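Local atomic coordinates of dTDP-4-dehydrorhamnose 3,5-epimerase (Sulfolobus tokodaii, PDB entry 2B9U), a protein that probably catalyses the epimerisation at C3' and C5' of dTDP-6-deoxy-D-xylo-4-hexulose, a step in the biosynthesis of dTDP-L-rhamnose. Residues A[83-88]-A[143-148]; A[69-74]-A[116-121]; A[58-63]-A[150-155]. All coordinates share one frame; numbering follows the deposited sequence.

Contact 1: residues A[83-88]-A[143-148]; sequences VAVDVR and RCISYS
A single methyl group carries this contact: Ile145 CD1 stands 4.0 Å from Val85 CG1 and 4.0 Å from Val87 CG1. Both approaches are ordinary van der Waals distances, and no hydrogen bond joins the two segments. Ile145 holds CG1 between its backbone N and carbonyl carbon (chi1 62°), a crowded setting from which CD1 reaches over to the two valines. Val85 meets the methyl obliquely, whereas Val87 runs alongside Ile145, the two side chains pointing opposite ways. In the jelly-roll-like barrel of this cupin-clan enzyme, Val85 lies on strand 79-86, and Val87 and Ile145 just beyond strands 79-86 and 142-144; they meet over strands 116-122 and 57-63 of the same antiparallel sheet, where Val87 also packs on Ala117, Val85 on Leu60 and Ile145 on Tyr62. Further out, an Asx turn shapes the chain around Val87: Arg88 N donates to Asp86 OD1 at 2.9 Å. The same oxygen accepts from Arg88 NE (2.9 Å) through the opposite face of the carboxylate, and Arg88 NH2 donates to Asp86 OD2 at 3.0 Å, a side-on two-nitrogen salt bridge. Thr93 OG1 and Ser91 OG also bind Asp86 OD2. On the other segment, a disulfide ties Cys144 to Cys166.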
loop_
_atom_site.group_PDB
_atom_site.type_symbol
_atom_site.label_atom_id
_atom_site.label_comp_id
_atom_site.label_asym_id
_atom_site.label_seq_id
_atom_site.Cartn_x
_atom_site.Cartn_y
_atom_site.Cartn_z
ATOM N N VAL A 83 -8.667 -15.704 4.180
ATOM C CA VAL A 83 -9.076 -16.474 5.357
ATOM C C VAL A 83 -8.221 -16.104 6.574
ATOM O O VAL A 83 -7.014 -15.863 6.443
ATOM C CB VAL A 83 -8.967 -18.007 5.104
ATOM C CG1 VAL A 83 -9.457 -18.790 6.302
ATOM C CG2 VAL A 83 -9.737 -18.413 3.853
ATOM N N ALA A 84 -8.862 -16.033 7.746
ATOM C CA ALA A 84 -8.183 -15.849 9.034
ATOM C C ALA A 84 -8.649 -16.938 9.981
ATOM O O ALA A 84 -9.846 -17.119 10.141
ATOM C CB ALA A 84 -8.531 -14.508 9.609
ATOM N N VAL A 85 -7.716 -17.624 10.633
ATOM C CA VAL A 85 -8.040 -18.763 11.495
ATOM C C VAL A 85 -7.583 -18.486 12.925
ATOM O O VAL A 85 -6.401 -18.189 13.142
ATOM C CB VAL A 85 -7.367 -20.075 10.985
ATOM C CG1 VAL A 85 -7.724 -21.256 11.889
ATOM C CG2 VAL A 85 -7.782 -20.380 9.535
ATOM N N ASP A 86 -8.508 -18.558 13.888
ATOM C CA ASP A 86 -8.149 -18.382 15.306
ATOM C C ASP A 86 -7.257 -19.511 15.743
ATOM O O ASP A 86 -7.695 -20.667 15.782
ATOM C CB ASP A 86 -9.387 -18.328 16.207
ATOM C CG ASP A 86 -9.075 -17.840 17.632
ATOM O OD1 ASP A 86 -7.900 -17.796 18.049
ATOM O OD2 ASP A 86 -10.031 -17.476 18.344
ATOM N N VAL A 87 -6.001 -19.184 16.045
ATOM C CA VAL A 87 -5.028 -20.175 16.505
ATOM C C VAL A 87 -4.549 -19.887 17.942
ATOM O O VAL A 87 -3.444 -20.279 18.335
ATOM C CB VAL A 87 -3.812 -20.332 15.528
ATOM C CG1 VAL A 87 -4.272 -20.801 14.147
ATOM C CG2 VAL A 87 -2.968 -19.042 15.448
ATOM N N ARG A 88 -5.387 -19.189 18.706
ATOM C CA ARG A 88 -5.170 -19.005 20.148
ATOM C C ARG A 88 -5.848 -20.152 20.898
ATOM O O ARG A 88 -7.076 -20.246 20.932
ATOM C CB ARG A 88 -5.746 -17.662 20.614
ATOM C CG ARG A 88 -5.209 -16.451 19.881
ATOM C CD ARG A 88 -6.070 -15.225 20.109
ATOM N NE ARG A 88 -7.384 -15.339 19.482
ATOM C CZ ARG A 88 -8.284 -14.363 19.446
ATOM N NH1 ARG A 88 -8.015 -13.190 20.006
ATOM N NH2 ARG A 88 -9.451 -14.549 18.843
ATOM N N ARG A 143 5.529 -19.056 12.116
ATOM C CA ARG A 143 4.860 -20.353 12.238
ATOM C C ARG A 143 3.705 -20.426 11.219
ATOM O O ARG A 143 3.225 -19.398 10.735
ATOM C CB ARG A 143 4.307 -20.559 13.660
ATOM C CG ARG A 143 5.349 -20.719 14.793
ATOM C CD ARG A 143 6.268 -21.948 14.590
ATOM N NE ARG A 143 7.023 -22.305 15.797
ATOM C CZ ARG A 143 8.113 -21.666 16.232
ATOM N NH1 ARG A 143 8.607 -20.617 15.570
ATOM N NH2 ARG A 143 8.715 -22.078 17.345
ATOM N N CYS A 144 3.264 -21.643 10.903
ATOM C CA CYS A 144 2.117 -21.819 10.029
ATOM C C CYS A 144 1.321 -23.071 10.350
ATOM O O CYS A 144 1.822 -23.999 11.007
ATOM C CB CYS A 144 2.541 -21.820 8.550
ATOM S SG CYS A 144 3.758 -23.077 8.138
ATOM N N ILE A 145 0.071 -23.077 9.897
ATOM C CA ILE A 145 -0.765 -24.276 9.898
ATOM C C ILE A 145 -1.166 -24.553 8.455
ATOM O O ILE A 145 -1.223 -23.632 7.644
ATOM C CB ILE A 145 -1.996 -24.148 10.834
ATOM C CG1 ILE A 145 -2.929 -23.013 10.378
ATOM C CG2 ILE A 145 -1.534 -23.923 12.291
ATOM C CD1 ILE A 145 -4.350 -23.122 10.881
ATOM N N SER A 146 -1.424 -25.820 8.137
ATOM C CA SER A 146 -1.664 -26.258 6.765
ATOM C C SER A 146 -2.866 -25.588 6.094
ATOM O O SER A 146 -3.948 -25.450 6.702
ATOM C CB SER A 146 -1.810 -27.789 6.720
ATOM O OG SER A 146 -2.134 -28.256 5.419
ATOM N N TYR A 147 -2.650 -25.187 4.839
ATOM C CA TYR A 147 -3.683 -24.698 3.922
ATOM C C TYR A 147 -4.866 -25.684 3.831
ATOM O O TYR A 147 -5.996 -25.278 3.590
ATOM C CB TYR A 147 -3.070 -24.515 2.513
ATOM C CG TYR A 147 -3.014 -25.841 1.793
ATOM C CD1 TYR A 147 -2.034 -26.779 2.117
ATOM C CD2 TYR A 147 -3.994 -26.199 0.858
ATOM C CE1 TYR A 147 -1.995 -28.029 1.504
ATOM C CE2 TYR A 147 -3.972 -27.460 0.237
ATOM C CZ TYR A 147 -2.963 -28.370 0.580
ATOM O OH TYR A 147 -2.913 -29.622 0.005
ATOM N N SER A 148 -4.578 -26.982 3.972
ATOM C CA SER A 148 -5.577 -28.056 3.845
ATOM C C SER A 148 -6.665 -27.995 4.917
ATOM O O SER A 148 -7.651 -28.734 4.859
ATOM C CB SER A 148 -4.911 -29.428 3.897
ATOM O OG SER A 148 -4.295 -29.675 5.154
#

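Contact 2: residues A[69-74]-A[116-121]; sequences QGKIIF and FAHGFQ
Ile73 covers one face of the His118 imidazole, and this is the tight half of the contact. Its CD1 lies 3.9 Å from the ring centroid and 29° off the ring normal, a CH-pi arrangement, with His118 CE1 as the nearest ring atom to Ile73 CD1 at 3.5 Å. Ile73 CG1 follows behind, 3.7 Å from His118 NE2. The ring reaches this place because CG is anti to the backbone N of His118 (chi1 164°), and its far nitrogen is anchored: NE2 is hydrogen-bonded to Asp82 OD1. With an alanine here, Asp82 would probably lose this partner and Ile73 CD1 the ring face it rests on, opening a gap between the sheets. In the flattened barrel of the cupin clan, strands 70-75 and 116-122 belong to different sheets, so Ile73 and His118 reach toward each other from the two sheets across the barrel interior, near the centre of the chain. Toward Lys71 the packing gives way to water. The extended lysine crosses the histidine obliquely, and its NZ comes no nearer than 3.9 Å to His118 CB. One water accepts from Lys71 NZ at 2.8 Å and lies 2.9 Å from Phe116 O, to which it can donate, linking the strands where no direct bond does. A second water site lies 3.1 Å from His118 ND1 and also accepts from Lys71 NZ; it is modelled as two positions too close to be occupied together, so its details are doubtful.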
loop_
_atom_site.group_PDB
_atom_site.type_symbol
_atom_site.label_atom_id
_atom_site.label_comp_id
_atom_site.label_asym_id
_atom_site.label_seq_id
_atom_site.Cartn_x
_atom_site.Cartn_y
_atom_site.Cartn_z
ATOM N N GLN A 69 1.795 -10.214 14.852
ATOM C CA GLN A 69 1.470 -9.199 13.869
ATOM C C GLN A 69 -0.033 -9.111 13.652
ATOM O O GLN A 69 -0.724 -10.126 13.624
ATOM C CB GLN A 69 2.163 -9.514 12.533
ATOM C CG GLN A 69 3.677 -9.398 12.535
ATOM C CD GLN A 69 4.325 -9.867 11.232
ATOM O OE1 GLN A 69 5.261 -9.232 10.730
ATOM N NE2 GLN A 69 3.843 -10.977 10.685
ATOM N N GLY A 70 -0.525 -7.885 13.511
ATOM C CA GLY A 70 -1.811 -7.637 12.894
ATOM C C GLY A 70 -1.602 -7.377 11.418
ATOM O O GLY A 70 -0.493 -7.035 11.002
ATOM N N LYS A 71 -2.653 -7.564 10.627
ATOM C CA LYS A 71 -2.580 -7.475 9.153
ATOM C C LYS A 71 -3.846 -6.844 8.570
ATOM O O LYS A 71 -4.974 -7.230 8.933
ATOM C CB LYS A 71 -2.374 -8.871 8.540
ATOM C CG LYS A 71 -1.037 -9.542 8.936
ATOM C CD LYS A 71 -0.926 -10.934 8.379
ATOM C CE LYS A 71 0.156 -11.732 9.117
ATOM N NZ LYS A 71 0.067 -13.208 8.815
ATOM N N ILE A 72 -3.654 -5.866 7.688
ATOM C CA ILE A 72 -4.726 -5.313 6.873
ATOM C C ILE A 72 -4.442 -5.747 5.446
ATOM O O ILE A 72 -3.406 -5.395 4.873
ATOM C CB ILE A 72 -4.792 -3.760 6.932
ATOM C CG1 ILE A 72 -4.709 -3.258 8.376
ATOM C CG2 ILE A 72 -6.056 -3.262 6.244
ATOM C CD1 ILE A 72 -4.473 -1.747 8.478
ATOM N N ILE A 73 -5.359 -6.540 4.894
ATOM C CA ILE A 73 -5.191 -7.139 3.587
ATOM C C ILE A 73 -6.027 -6.370 2.567
ATOM O O ILE A 73 -7.218 -6.132 2.780
ATOM C CB ILE A 73 -5.641 -8.637 3.596
ATOM C CG1 ILE A 73 -4.948 -9.419 4.734
ATOM C CG2 ILE A 73 -5.465 -9.276 2.215
ATOM C CD1 ILE A 73 -3.361 -9.414 4.734
ATOM N N PHE A 74 -5.397 -6.020 1.451
ATOM C CA PHE A 74 -6.006 -5.162 0.439
ATOM C C PHE A 74 -5.624 -5.719 -0.940
ATOM O O PHE A 74 -4.488 -6.176 -1.145
ATOM C CB PHE A 74 -5.555 -3.700 0.677
ATOM C CG PHE A 74 -5.984 -2.721 -0.396
ATOM C CD1 PHE A 74 -7.332 -2.512 -0.685
ATOM C CD2 PHE A 74 -5.027 -1.990 -1.101
ATOM C CE1 PHE A 74 -7.724 -1.595 -1.670
ATOM C CE2 PHE A 74 -5.412 -1.075 -2.086
ATOM C CZ PHE A 74 -6.761 -0.884 -2.378
ATOM N N PHE A 116 -4.207 -14.875 14.916
ATOM C CA PHE A 116 -4.802 -15.576 13.768
ATOM C C PHE A 116 -3.762 -16.001 12.751
ATOM O O PHE A 116 -2.753 -15.333 12.585
ATOM C CB PHE A 116 -5.818 -14.679 13.036
ATOM C CG PHE A 116 -7.092 -14.459 13.791
ATOM C CD1 PHE A 116 -7.155 -13.512 14.811
ATOM C CD2 PHE A 116 -8.234 -15.193 13.475
ATOM C CE1 PHE A 116 -8.342 -13.319 15.521
ATOM C CE2 PHE A 116 -9.427 -15.001 14.169
ATOM C CZ PHE A 116 -9.483 -14.065 15.189
ATOM N N ALA A 117 -4.036 -17.102 12.050
ATOM C CA ALA A 117 -3.255 -17.492 10.889
ATOM C C ALA A 117 -3.952 -17.023 9.607
ATOM O O ALA A 117 -5.134 -17.295 9.413
ATOM C CB ALA A 117 -3.074 -19.012 10.860
ATOM N N HIS A 118 -3.209 -16.350 8.728
ATOM C CA HIS A 118 -3.784 -15.775 7.506
ATOM C C HIS A 118 -3.387 -16.519 6.221
ATOM O O HIS A 118 -2.242 -16.859 6.012
ATOM C CB HIS A 118 -3.442 -14.270 7.397
ATOM C CG HIS A 118 -3.658 -13.695 6.025
ATOM N ND1 HIS A 118 -2.625 -13.224 5.246
ATOM C CD2 HIS A 118 -4.779 -13.551 5.283
ATOM C CE1 HIS A 118 -3.099 -12.810 4.086
ATOM N NE2 HIS A 118 -4.405 -12.994 4.085
ATOM N N GLY A 119 -4.344 -16.736 5.343
ATOM C CA GLY A 119 -4.024 -17.255 4.031
ATOM C C GLY A 119 -5.050 -16.804 3.023
ATOM O O GLY A 119 -6.067 -16.215 3.387
ATOM N N PHE A 120 -4.770 -17.070 1.753
ATOM C CA PHE A 120 -5.741 -16.827 0.695
ATOM C C PHE A 120 -5.462 -17.716 -0.498
ATOM O O PHE A 120 -4.340 -18.196 -0.667
ATOM C CB PHE A 120 -5.758 -15.351 0.250
ATOM C CG PHE A 120 -4.461 -14.870 -0.361
ATOM C CD1 PHE A 120 -4.222 -14.999 -1.733
ATOM C CD2 PHE A 120 -3.495 -14.260 0.425
ATOM C CE1 PHE A 120 -3.049 -14.537 -2.298
ATOM C CE2 PHE A 120 -2.303 -13.796 -0.142
ATOM C CZ PHE A 120 -2.078 -13.931 -1.492
ATOM N N GLN A 121 -6.492 -17.928 -1.311
ATOM C CA GLN A 121 -6.306 -18.400 -2.671
ATOM C C GLN A 121 -6.614 -17.293 -3.684
ATOM O O GLN A 121 -7.634 -16.594 -3.579
ATOM C CB GLN A 121 -7.141 -19.648 -2.966
ATOM C CG GLN A 121 -6.857 -20.224 -4.361
ATOM C CD GLN A 121 -7.507 -21.564 -4.596
ATOM O OE1 GLN A 121 -8.697 -21.752 -4.334
ATOM N NE2 GLN A 121 -6.734 -22.500 -5.112
HETATM O O HOH W 1 -1.667 -13.420 13.825
HETATM O O HOH W 2 0.407 -13.108 5.812
HETATM O O HOH W 3 -2.082 -13.365 10.571
HETATM O O HOH W 4 0.255 -13.995 6.183
#

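Contact 3: residues A[58-63]-A[150-155]; sequences RGLHYQ and IDWPIK
Trp152 NE1 is hydrogen-bonded to Tyr147 O, a bond that helps fix the rotation of the indole whose rim meets Leu60. The setting is the five-stranded antiparallel sheet of a cupin-type jelly roll: Leu60 belongs to strand 57-63, while Ile150 and Trp152 belong to the loop that runs from strand 142-144 toward the short helix 161-164 and lies against the sheet. The two branches of Leu60 divide the work. CD2 of Leu60 comes to the indole at its edge, near the ring plane, 4.0 Å from Trp152 CZ2; CD1 of Leu60 faces Ile150 instead, 4.2 Å from Ile150 CG1. With CG anti to the carbonyl carbon of Leu60 (chi1 -45°), the fork is turned so that each methyl has its own partner. The loop residues also pack on each other, since Ile150 CG2 sits 3.5 Å above the plane of the Trp152 indole, over its centre. Val83 of strand 79-86 touches both Ile150 and Trp152. No hydrogen bond crosses between the segments, so apolar packing alone joins them. The backbone beside Leu60 is unusual: the peptide before it is cis, and at Gly59 (phi 141°) a CB would run into the carbonyl O of Arg58 and into Leu60 CD2. The carboxylate of Asp163 bonds both to Gly59 N, through OD2, and to His61 NE2, through OD1, while Gly59 CA lies 3.7 Å above the centre of the His61 ring.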
loop_
_atom_site.group_PDB
_atom_site.type_symbol
_atom_site.label_atom_id
_atom_site.label_comp_id
_atom_site.label_asym_id
_atom_site.label_seq_id
_atom_site.Cartn_x
_atom_site.Cartn_y
_atom_site.Cartn_z
ATOM N N ARG A 58 -1.389 -19.163 -0.531
ATOM C CA ARG A 58 -0.350 -18.743 0.391
ATOM C C ARG A 58 -0.971 -18.781 1.781
ATOM O O ARG A 58 -2.042 -18.216 1.980
ATOM C CB ARG A 58 0.118 -17.314 0.093
ATOM C CG ARG A 58 0.789 -17.136 -1.259
ATOM C CD ARG A 58 1.130 -15.673 -1.523
ATOM N NE ARG A 58 1.505 -15.442 -2.912
ATOM C CZ ARG A 58 2.757 -15.344 -3.361
ATOM N NH1 ARG A 58 3.781 -15.456 -2.526
ATOM N NH2 ARG A 58 2.979 -15.119 -4.646
ATOM N N GLY A 59 -0.301 -19.441 2.729
ATOM C CA GLY A 59 -0.775 -19.495 4.115
ATOM C C GLY A 59 -0.572 -20.860 4.763
ATOM O O GLY A 59 -0.025 -21.763 4.141
ATOM N N LEU A 60 -1.025 -21.031 6.003
ATOM C CA LEU A 60 -1.698 -19.984 6.774
ATOM C C LEU A 60 -0.700 -19.474 7.824
ATOM O O LEU A 60 -0.337 -20.203 8.756
ATOM C CB LEU A 60 -2.986 -20.529 7.418
ATOM C CG LEU A 60 -3.935 -21.386 6.558
ATOM C CD1 LEU A 60 -5.118 -21.956 7.363
ATOM C CD2 LEU A 60 -4.450 -20.607 5.375
ATOM N N HIS A 61 -0.239 -18.239 7.647
ATOM C CA HIS A 61 0.911 -17.725 8.384
ATOM C C HIS A 61 0.573 -16.844 9.569
ATOM O O HIS A 61 -0.405 -16.095 9.546
ATOM C CB HIS A 61 1.815 -16.920 7.461
ATOM C CG HIS A 61 2.239 -17.651 6.231
ATOM N ND1 HIS A 61 2.219 -17.072 4.983
ATOM C CD2 HIS A 61 2.699 -18.911 6.055
ATOM C CE1 HIS A 61 2.656 -17.942 4.091
ATOM N NE2 HIS A 61 2.960 -19.064 4.716
ATOM N N TYR A 62 1.414 -16.943 10.596
ATOM C CA TYR A 62 1.392 -16.048 11.756
ATOM C C TYR A 62 2.798 -15.979 12.384
ATOM O O TYR A 62 3.606 -16.891 12.217
ATOM C CB TYR A 62 0.347 -16.499 12.797
ATOM C CG TYR A 62 0.457 -17.950 13.214
ATOM C CD1 TYR A 62 -0.000 -18.972 12.380
ATOM C CD2 TYR A 62 1.015 -18.308 14.441
ATOM C CE1 TYR A 62 0.098 -20.303 12.749
ATOM C CE2 TYR A 62 1.118 -19.653 14.819
ATOM C CZ TYR A 62 0.648 -20.634 13.957
ATOM O OH TYR A 62 0.739 -21.958 14.296
ATOM N N GLN A 63 3.084 -14.884 13.079
ATOM C CA GLN A 63 4.285 -14.790 13.895
ATOM C C GLN A 63 3.900 -14.927 15.364
ATOM O O GLN A 63 2.955 -14.295 15.824
ATOM C CB GLN A 63 5.040 -13.484 13.624
ATOM C CG GLN A 63 6.203 -13.654 12.636
ATOM C CD GLN A 63 6.842 -12.356 12.155
ATOM O OE1 GLN A 63 7.424 -12.327 11.065
ATOM N NE2 GLN A 63 6.735 -11.282 12.945
ATOM N N ILE A 150 -8.559 -25.677 5.145
ATOM C CA ILE A 150 -9.585 -24.913 4.475
ATOM C C ILE A 150 -9.945 -25.605 3.181
ATOM O O ILE A 150 -9.091 -26.211 2.528
ATOM C CB ILE A 150 -9.070 -23.461 4.182
ATOM C CG1 ILE A 150 -8.774 -22.703 5.495
ATOM C CG2 ILE A 150 -10.027 -22.685 3.282
ATOM C CD1 ILE A 150 -10.004 -22.435 6.392
ATOM N N ASP A 151 -11.216 -25.500 2.805
ATOM C CA ASP A 151 -11.696 -26.007 1.533
ATOM C C ASP A 151 -11.665 -24.838 0.542
ATOM O O ASP A 151 -12.459 -23.910 0.633
ATOM C CB ASP A 151 -13.114 -26.585 1.731
ATOM C CG ASP A 151 -13.673 -27.253 0.485
ATOM O OD1 ASP A 151 -12.908 -27.615 -0.428
ATOM O OD2 ASP A 151 -14.903 -27.421 0.422
ATOM N N TRP A 152 -10.694 -24.874 -0.367
ATOM C CA TRP A 152 -10.437 -23.816 -1.342
ATOM C C TRP A 152 -11.189 -24.127 -2.633
ATOM O O TRP A 152 -11.313 -25.298 -2.991
ATOM C CB TRP A 152 -8.933 -23.737 -1.632
ATOM C CG TRP A 152 -8.079 -23.432 -0.404
ATOM C CD1 TRP A 152 -7.272 -24.302 0.275
ATOM C CD2 TRP A 152 -7.967 -22.176 0.272
ATOM N NE1 TRP A 152 -6.671 -23.671 1.331
ATOM C CE2 TRP A 152 -7.069 -22.360 1.351
ATOM C CE3 TRP A 152 -8.531 -20.909 0.067
ATOM C CZ2 TRP A 152 -6.720 -21.323 2.222
ATOM C CZ3 TRP A 152 -8.184 -19.880 0.937
ATOM C CH2 TRP A 152 -7.291 -20.096 2.005
ATOM N N PRO A 153 -11.693 -23.088 -3.333
ATOM C CA PRO A 153 -12.523 -23.344 -4.533
ATOM C C PRO A 153 -11.784 -23.792 -5.806
ATOM O O PRO A 153 -12.360 -24.517 -6.625
ATOM C CB PRO A 153 -13.251 -22.011 -4.758
ATOM C CG PRO A 153 -12.368 -20.983 -4.131
ATOM C CD PRO A 153 -11.564 -21.650 -3.037
ATOM N N ILE A 154 -10.532 -23.382 -5.982
ATOM C CA ILE A 154 -9.785 -23.739 -7.193
ATOM C C ILE A 154 -8.958 -24.996 -6.955
ATOM O O ILE A 154 -8.234 -25.108 -5.954
ATOM C CB ILE A 154 -8.946 -22.558 -7.735
ATOM C CG1 ILE A 154 -9.877 -21.423 -8.177
ATOM C CG2 ILE A 154 -8.047 -22.998 -8.907
ATOM C CD1 ILE A 154 -9.184 -20.095 -8.358
ATOM N N LYS A 155 -9.098 -25.928 -7.896
ATOM C CA LYS A 155 -8.559 -27.273 -7.834
ATOM C C LYS A 155 -7.074 -27.284 -8.187
ATOM O O LYS A 155 -6.284 -28.025 -7.589
ATOM C CB LYS A 155 -9.342 -28.139 -8.837
ATOM C CG LYS A 155 -9.159 -29.644 -8.741
ATOM C CD LYS A 155 -10.272 -30.335 -9.560
ATOM C CE LYS A 155 -11.643 -30.274 -8.819
ATOM N NZ LYS A 155 -12.793 -29.812 -9.684
#

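The centres of contacts 1 and 3 are about 8 Å apart, and each lies about 10 Å from that of contact 2. Strand 116-122 ties them together: Val83 N bonds to Gly119 O and Val85 O to Ala117 N, both at 2.8 Å, while His118 O takes His61 N at 2.9 Å. His118 points to the barrel interior in contact 2, and contacts 1 and 3 share the other face of the same sheet, where Val83 CG2 lies 3.5 Å from Trp152 CH2. Contacts 1 and 3 lie away from the predicted substrate site; in contact 2 the side chain of Lys71 is about 10 Å from that of Tyr137, which probably stacks on the thymidine ring.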